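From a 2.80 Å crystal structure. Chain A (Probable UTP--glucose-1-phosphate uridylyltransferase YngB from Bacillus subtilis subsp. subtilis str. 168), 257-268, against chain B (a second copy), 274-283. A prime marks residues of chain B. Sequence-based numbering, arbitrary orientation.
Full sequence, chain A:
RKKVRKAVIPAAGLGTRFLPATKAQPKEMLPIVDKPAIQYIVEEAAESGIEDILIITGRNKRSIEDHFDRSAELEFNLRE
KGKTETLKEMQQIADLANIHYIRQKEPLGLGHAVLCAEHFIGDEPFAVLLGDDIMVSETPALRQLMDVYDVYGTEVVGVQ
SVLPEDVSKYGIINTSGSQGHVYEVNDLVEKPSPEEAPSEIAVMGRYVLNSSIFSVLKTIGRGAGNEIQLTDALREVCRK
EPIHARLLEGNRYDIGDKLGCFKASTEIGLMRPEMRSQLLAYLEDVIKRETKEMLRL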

ATOM      1  N   ASP A 257       4.714   7.647  -9.611  1.00 63.60           N
ATOM      2  CA  ASP A 257       4.333   8.858  -8.916  1.00 59.63           C
ATOM      3  C   ASP A 257       3.366   8.360  -7.857  1.00 65.02           C
ATOM      4  O   ASP A 257       2.806   7.289  -8.056  1.00 62.08           O
ATOM      5  N   LYS A 258       3.152   9.125  -6.769  1.00 60.71           N
ATOM      6  CA  LYS A 258       2.034   8.827  -5.890  1.00 57.15           C
ATOM      7  C   LYS A 258       0.721   8.911  -6.673  1.00 65.71           C
ATOM      8  O   LYS A 258      -0.079   7.977  -6.649  1.00 80.41           O
ATOM      9  N   LEU A 259       0.503  10.026  -7.385  1.00 67.97           N
ATOM     10  CA  LEU A 259      -0.739  10.285  -8.097  1.00 56.13           C
ATOM     11  C   LEU A 259      -1.003   9.183  -9.119  1.00 66.13           C
ATOM     12  O   LEU A 259      -2.123   8.675  -9.202  1.00 65.09           O
ATOM     13  N   GLY A 260       0.050   8.820  -9.875  1.00 63.12           N
ATOM     14  CA  GLY A 260      -0.008   7.765 -10.869  1.00 54.02           C
ATOM     15  C   GLY A 260      -0.708   6.524 -10.332  1.00 56.06           C
ATOM     16  O   GLY A 260      -1.670   6.054 -10.939  1.00 59.27           O
ATOM     17  N   CYS A 261      -0.197   6.018  -9.198  1.00 54.07           N
ATOM     18  CA  CYS A 261      -0.700   4.838  -8.505  1.00 57.68           C
ATOM     19  C   CYS A 261      -2.164   4.993  -8.114  1.00 64.50           C
ATOM     20  O   CYS A 261      -2.917   4.023  -8.201  1.00 66.54           O
ATOM     21  N   PHE A 262      -2.526   6.193  -7.623  1.00 61.07           N
ATOM     22  CA  PHE A 262      -3.905   6.481  -7.280  1.00 56.17           C
ATOM     23  C   PHE A 262      -4.766   6.408  -8.540  1.00 59.50           C
ATOM     24  O   PHE A 262      -5.824   5.784  -8.521  1.00 57.26           O
ATOM     25  N   LYS A 263      -4.304   7.026  -9.636  1.00 49.15           N
ATOM     26  CA  LYS A 263      -5.024   6.865 -10.886  1.00 52.81           C
ATOM     27  C   LYS A 263      -5.122   5.376 -11.254  1.00 56.80           C
ATOM     28  O   LYS A 263      -6.184   4.858 -11.576  1.00 56.14           O
ATOM     29  N   ALA A 264      -4.007   4.657 -11.166  1.00 59.49           N
ATOM     30  CA  ALA A 264      -3.985   3.249 -11.518  1.00 55.18           C
ATOM     31  C   ALA A 264      -5.017   2.494 -10.685  1.00 61.80           C
ATOM     32  O   ALA A 264      -5.844   1.765 -11.228  1.00 68.32           O
ATOM     33  N   SER A 265      -4.975   2.693  -9.365  1.00 57.30           N
ATOM     34  CA  SER A 265      -5.893   1.987  -8.488  1.00 60.51           C
ATOM     35  C   SER A 265      -7.348   2.235  -8.903  1.00 61.19           C
ATOM     36  O   SER A 265      -8.181   1.341  -8.866  1.00 72.66           O
ATOM     37  N   THR A 266      -7.663   3.468  -9.272  1.00 60.29           N
ATOM     38  CA  THR A 266      -9.020   3.805  -9.637  1.00 57.92           C
ATOM     39  C   THR A 266      -9.356   3.116 -10.955  1.00 59.38           C
ATOM     40  O   THR A 266     -10.385   2.451 -11.050  1.00 63.54           O
ATOM     41  N   GLU A 267      -8.484   3.262 -11.955  1.00 54.84           N
ATOM     42  CA  GLU A 267      -8.774   2.704 -13.268  1.00 66.86           C
ATOM     43  C   GLU A 267      -9.036   1.199 -13.184  1.00 62.73           C
ATOM     44  O   GLU A 267     -10.086   0.734 -13.645  1.00 66.32           O
ATOM     45  N   ILE A 268      -8.077   0.463 -12.608  1.00 55.68           N
ATOM     46  CA  ILE A 268      -8.130  -0.988 -12.505  1.00 58.75           C
ATOM     47  C   ILE A 268      -9.315  -1.377 -11.609  1.00 65.59           C
ATOM     48  O   ILE A 268      -9.970  -2.397 -11.825  1.00 67.41           O
TER
ATOM     49  N   GLU B 274      -1.075  20.019  -2.542  1.00 76.72           N
ATOM     50  CA  GLU B 274      -0.506  19.628  -3.827  1.00 85.21           C
ATOM     51  C   GLU B 274      -1.352  18.567  -4.535  1.00 83.92           C
ATOM     52  O   GLU B 274      -1.409  18.570  -5.760  1.00103.65           O
HETATM   53  N   MSE B 275      -2.043  17.698  -3.781  1.00 69.20           N
HETATM   54  CA  MSE B 275      -2.826  16.645  -4.411  1.00 61.52           C
HETATM   55  C   MSE B 275      -4.296  17.013  -4.529  1.00 62.42           C
HETATM   56  O   MSE B 275      -5.002  16.411  -5.335  1.00 64.48           O
ATOM     57  N   ARG B 276      -4.763  17.959  -3.712  1.00 60.71           N
ATOM     58  CA  ARG B 276      -6.183  18.252  -3.685  1.00 58.42           C
ATOM     59  C   ARG B 276      -6.745  18.491  -5.093  1.00 65.81           C
ATOM     60  O   ARG B 276      -7.688  17.821  -5.519  1.00 69.28           O
ATOM     61  N   SER B 277      -6.184  19.464  -5.820  1.00 69.00           N
ATOM     62  CA  SER B 277      -6.739  19.833  -7.117  1.00 65.90           C
ATOM     63  C   SER B 277      -6.445  18.770  -8.184  1.00 65.35           C
ATOM     64  O   SER B 277      -7.320  18.378  -8.949  1.00 59.53           O
ATOM     65  N   GLN B 278      -5.210  18.264  -8.216  1.00 66.41           N
ATOM     66  CA  GLN B 278      -4.886  17.130  -9.064  1.00 62.97           C
ATOM     67  C   GLN B 278      -5.889  15.996  -8.867  1.00 60.53           C
ATOM     68  O   GLN B 278      -6.369  15.411  -9.828  1.00 63.91           O
ATOM     69  N   LEU B 279      -6.200  15.676  -7.615  1.00 58.13           N
ATOM     70  CA  LEU B 279      -7.104  14.577  -7.333  1.00 58.66           C
ATOM     71  C   LEU B 279      -8.463  14.922  -7.905  1.00 59.87           C
ATOM     72  O   LEU B 279      -9.021  14.141  -8.669  1.00 67.74           O
ATOM     73  N   LEU B 280      -8.973  16.091  -7.493  1.00 58.02           N
ATOM     74  CA  LEU B 280     -10.354  16.485  -7.730  1.00 57.76           C
ATOM     75  C   LEU B 280     -10.623  16.601  -9.234  1.00 61.04           C
ATOM     76  O   LEU B 280     -11.590  16.031  -9.748  1.00 52.63           O
ATOM     77  N   ALA B 281      -9.710  17.298  -9.936  1.00 63.21           N
ATOM     78  CA  ALA B 281      -9.671  17.328 -11.393  1.00 59.84           C
ATOM     79  C   ALA B 281      -9.826  15.915 -11.923  1.00 55.48           C
ATOM     80  O   ALA B 281     -10.763  15.640 -12.650  1.00 60.22           O
ATOM     81  N   TYR B 282      -8.924  15.024 -11.504  1.00 56.54           N
ATOM     82  CA  TYR B 282      -8.906  13.661 -12.004  1.00 51.47           C
ATOM     83  C   TYR B 282     -10.250  12.974 -11.785  1.00 59.01           C
ATOM     84  O   TYR B 282     -10.646  12.190 -12.651  1.00 64.63           O
ATOM     85  N   LEU B 283     -10.946  13.246 -10.658  1.00 55.24           N
ATOM     86  CA  LEU B 283     -12.187  12.514 -10.411  1.00 56.50           C
ATOM     87  C   LEU B 283     -13.313  13.062 -11.284  1.00 60.55           C
ATOM     88  O   LEU B 283     -14.157  12.302 -11.784  1.00 57.07           O
TER

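Two helices from two copies of the same protein pack side by side, running in roughly the same direction, in a mainly apolar contact that includes a tyrosine knob, supplemented by one weak hydrogen bond. Their axes come no closer than 11.3 Å and cross at -27°, a separation bridged here by mostly large side chains; together the two stretches bury 529 Å².

At the start of the chain A helix, Asp257 does not reach the partner. With chi1 t, it caps its own helix, its OD1 accepting from Leu259 N at 2.7 Å. Leu259, in turn, is the first major apolar contributor. Its CA-to-CB bond points sideways, yet the branched end comes nearer: CD1 of Leu259 lies 3.4 Å from CE of Met275′ and 3.8 Å from CD1 of Leu279′, while CD2 of Leu259 meets CB of Gln278′ at 3.5 Å. Chi1 near -135° lies between wells. Met275′, a selenomethionine, points toward chain A, and its long, unbranched chain carries CE across to Leu259 and, more loosely, to CB of Lys258 at 4.2 Å. Lys258 contributes here through the aliphatic base of its side chain, for its end leads away and its NZ is hydrogen-bonded elsewhere in the structure.

One helical turn beyond Lys258, Phe262 points toward chain B with chi1 t. Its flat ring fills the space beside Leu279′, with CD2 of Phe262 3.6 Å from CD1 of Leu279′, and CD2 of Tyr282′ lies near the plane of the Phe262 ring at its edge, 4.3 Å from CE2 of Phe262. Leu279′ thus lies against both Leu259 and Phe262, an apolar residue suited to this buried position.

Tyr282′ has the largest area covered by the opposing stretch, 119 Å². Also chi1 t, it inserts as a knob among Phe262, Lys263, Thr266 and Glu267. Lys263, with chi1 m and the next two angles t, lays its methylenes over one ring face: CG of Lys263 sits 3.7 Å from the centroid of the Tyr282′ ring, 11° off the normal, a CH-pi contact that uses the hydrocarbon part of a charged residue. Thr266 meets the ring edge, its CB 3.6 Å from OH of Tyr282′; its own hydroxyl turns back to its helix, where OG1 donates to O of Phe262 at 2.8 Å. Glu267, with chi1 and chi2 both m, brings its end nearer, so that OE2 accepts a weak hydrogen bond from OH of Tyr282′ at 2.9 Å. Tyrosine suits this place because its ring packs against carbon while its hydroxyl reaches a carboxylate.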

ATOM      1  CB  ASP A 257       3.489   9.700  -9.895  1.00 77.44           C
ATOM      2  CG  ASP A 257       3.098  11.129  -9.492  1.00113.94           C
ATOM      3  OD1 ASP A 257       2.706  11.371  -8.304  1.00127.95           O
ATOM      4  OD2 ASP A 257       3.145  12.013 -10.387  1.00110.32           O
ATOM      5  CB  LYS A 258       2.040   9.688  -4.625  1.00 64.19           C
ATOM      6  CG  LYS A 258       3.223   9.447  -3.696  1.00 72.34           C
ATOM      7  CD  LYS A 258       3.068  10.172  -2.369  1.00 79.69           C
ATOM      8  CE  LYS A 258       4.281  10.989  -1.953  1.00 82.76           C
ATOM      9  NZ  LYS A 258       5.351  10.181  -1.318  1.00 71.71           N
ATOM     10  CB  LEU A 259      -0.568  11.616  -8.809  1.00 67.03           C
ATOM     11  CG  LEU A 259      -1.733  12.596  -8.713  1.00 91.14           C
ATOM     12  CD1 LEU A 259      -2.345  12.565  -7.312  1.00103.77           C
ATOM     13  CD2 LEU A 259      -1.256  14.015  -9.072  1.00 92.09           C
ATOM     14  CB  CYS A 261      -0.027   4.682  -7.158  1.00 63.24           C
ATOM     15  SG  CYS A 261       1.672   4.099  -7.293  1.00 86.11           S
ATOM     16  CB  PHE A 262      -4.053   7.814  -6.549  1.00 53.24           C
ATOM     17  CG  PHE A 262      -5.478   8.088  -6.148  1.00 56.58           C
ATOM     18  CD1 PHE A 262      -5.976   7.634  -4.933  1.00 62.53           C
ATOM     19  CD2 PHE A 262      -6.330   8.776  -7.005  1.00 57.43           C
ATOM     20  CE1 PHE A 262      -7.300   7.864  -4.588  1.00 62.92           C
ATOM     21  CE2 PHE A 262      -7.647   9.021  -6.652  1.00 60.29           C
ATOM     22  CZ  PHE A 262      -8.128   8.560  -5.446  1.00 66.48           C
ATOM     23  CB  LYS A 263      -4.384   7.689 -12.002  1.00 50.51           C
ATOM     24  CG  LYS A 263      -4.517   9.202 -11.880  1.00 57.21           C
ATOM     25  CD  LYS A 263      -3.949   9.890 -13.119  1.00 66.03           C
ATOM     26  CE  LYS A 263      -3.982  11.403 -13.093  1.00 63.91           C
ATOM     27  NZ  LYS A 263      -3.004  11.914 -12.109  1.00 74.96           N
ATOM     28  CB  ALA A 264      -2.589   2.721 -11.300  1.00 52.82           C
ATOM     29  CB  SER A 265      -5.674   2.398  -7.073  1.00 58.53           C
ATOM     30  OG  SER A 265      -4.407   1.989  -6.640  1.00 67.87           O
ATOM     31  CB  THR A 266      -9.201   5.321  -9.729  1.00 56.97           C
ATOM     32  OG1 THR A 266      -8.651   5.879  -8.537  1.00 60.63           O
ATOM     33  CG2 THR A 266     -10.652   5.723  -9.818  1.00 57.23           C
ATOM     34  CB  GLU A 267      -7.677   2.992 -14.300  1.00 66.64           C
ATOM     35  CG  GLU A 267      -7.440   4.470 -14.572  1.00 81.18           C
ATOM     36  CD  GLU A 267      -8.559   5.371 -15.077  1.00 72.59           C
ATOM     37  OE1 GLU A 267      -9.704   4.930 -15.115  1.00 73.60           O
ATOM     38  OE2 GLU A 267      -8.263   6.535 -15.407  1.00 77.77           O
ATOM     39  CB  ILE A 268      -6.780  -1.535 -11.978  1.00 62.66           C
ATOM     40  CG1 ILE A 268      -5.544  -0.883 -12.611  1.00 62.24           C
ATOM     41  CG2 ILE A 268      -6.723  -3.054 -12.011  1.00 65.25           C
ATOM     42  CD1 ILE A 268      -5.284  -1.269 -14.037  1.00 68.67           C
TER
ATOM     43  CB  GLU B 274       0.955  19.185  -3.723  1.00 87.66           C
ATOM     44  CG  GLU B 274       1.203  18.048  -2.747  1.00 98.27           C
ATOM     45  CD  GLU B 274       1.191  18.422  -1.270  1.00120.85           C
ATOM     46  OE1 GLU B 274       0.927  19.614  -0.945  1.00107.16           O
ATOM     47  OE2 GLU B 274       1.439  17.515  -0.433  1.00137.57           O
HETATM   48  CB  MSE B 275      -2.763  15.324  -3.656  1.00 62.77           C
HETATM   49  CG  MSE B 275      -1.519  15.148  -2.845  1.00 89.02           C
HETATM   50 SE   MSE B 275      -1.530  13.266  -2.397  1.00105.82          SE
HETATM   51  CE  MSE B 275      -1.034  12.453  -4.143  1.00108.77           C
ATOM     52  CB  ARG B 276      -6.449  19.457  -2.795  1.00 56.36           C
ATOM     53  CG  ARG B 276      -7.911  19.874  -2.816  1.00 54.95           C
ATOM     54  CD  ARG B 276      -8.325  20.625  -1.566  1.00 64.08           C
ATOM     55  NE  ARG B 276      -9.694  21.017  -1.785  1.00 74.81           N
ATOM     56  CZ  ARG B 276     -10.754  20.336  -1.377  1.00 89.09           C
ATOM     57  NH1 ARG B 276     -10.611  19.227  -0.668  1.00 95.94           N
ATOM     58  NH2 ARG B 276     -11.964  20.773  -1.683  1.00104.21           N
ATOM     59  CB  SER B 277      -6.269  21.200  -7.534  1.00 72.25           C
ATOM     60  OG  SER B 277      -6.508  22.157  -6.513  1.00 72.82           O
ATOM     61  CB  GLN B 278      -3.502  16.625  -8.695  1.00 65.99           C
ATOM     62  CG  GLN B 278      -2.403  17.601  -9.046  1.00 70.73           C
ATOM     63  CD  GLN B 278      -2.428  17.888 -10.521  1.00 78.98           C
ATOM     64  OE1 GLN B 278      -2.210  19.022 -10.937  1.00 91.61           O
ATOM     65  NE2 GLN B 278      -2.717  16.866 -11.312  1.00 76.39           N
ATOM     66  CB  LEU B 279      -7.223  14.398  -5.817  1.00 64.46           C
ATOM     67  CG  LEU B 279      -6.862  13.026  -5.253  1.00 61.83           C
ATOM     68  CD1 LEU B 279      -6.011  12.253  -6.248  1.00 64.67           C
ATOM     69  CD2 LEU B 279      -6.123  13.180  -3.922  1.00 54.36           C
ATOM     70  CB  LEU B 280     -10.557  17.812  -7.005  1.00 58.66           C
ATOM     71  CG  LEU B 280     -11.715  17.830  -6.021  1.00 61.51           C
ATOM     72  CD1 LEU B 280     -11.999  16.427  -5.523  1.00 66.68           C
ATOM     73  CD2 LEU B 280     -11.377  18.738  -4.857  1.00 54.12           C
ATOM     74  CB  ALA B 281      -8.380  17.908 -11.897  1.00 56.00           C
ATOM     75  CB  TYR B 282      -7.805  12.819 -11.368  1.00 52.71           C
ATOM     76  CG  TYR B 282      -7.949  11.350 -11.678  1.00 57.66           C
ATOM     77  CD1 TYR B 282      -7.761  10.878 -12.974  1.00 54.12           C
ATOM     78  CD2 TYR B 282      -8.318  10.441 -10.692  1.00 55.36           C
ATOM     79  CE1 TYR B 282      -7.911   9.536 -13.280  1.00 54.98           C
ATOM     80  CE2 TYR B 282      -8.483   9.095 -10.981  1.00 58.94           C
ATOM     81  CZ  TYR B 282      -8.277   8.646 -12.280  1.00 66.46           C
ATOM     82  OH  TYR B 282      -8.467   7.329 -12.581  1.00 73.84           O
ATOM     83  CB  LEU B 283     -12.565  12.540  -8.932  1.00 60.09           C
ATOM     84  CG  LEU B 283     -11.696  11.689  -8.008  1.00 70.85           C
ATOM     85  CD1 LEU B 283     -12.167  11.832  -6.574  1.00 62.03           C
ATOM     86  CD2 LEU B 283     -11.666  10.218  -8.439  1.00 70.21           C
TER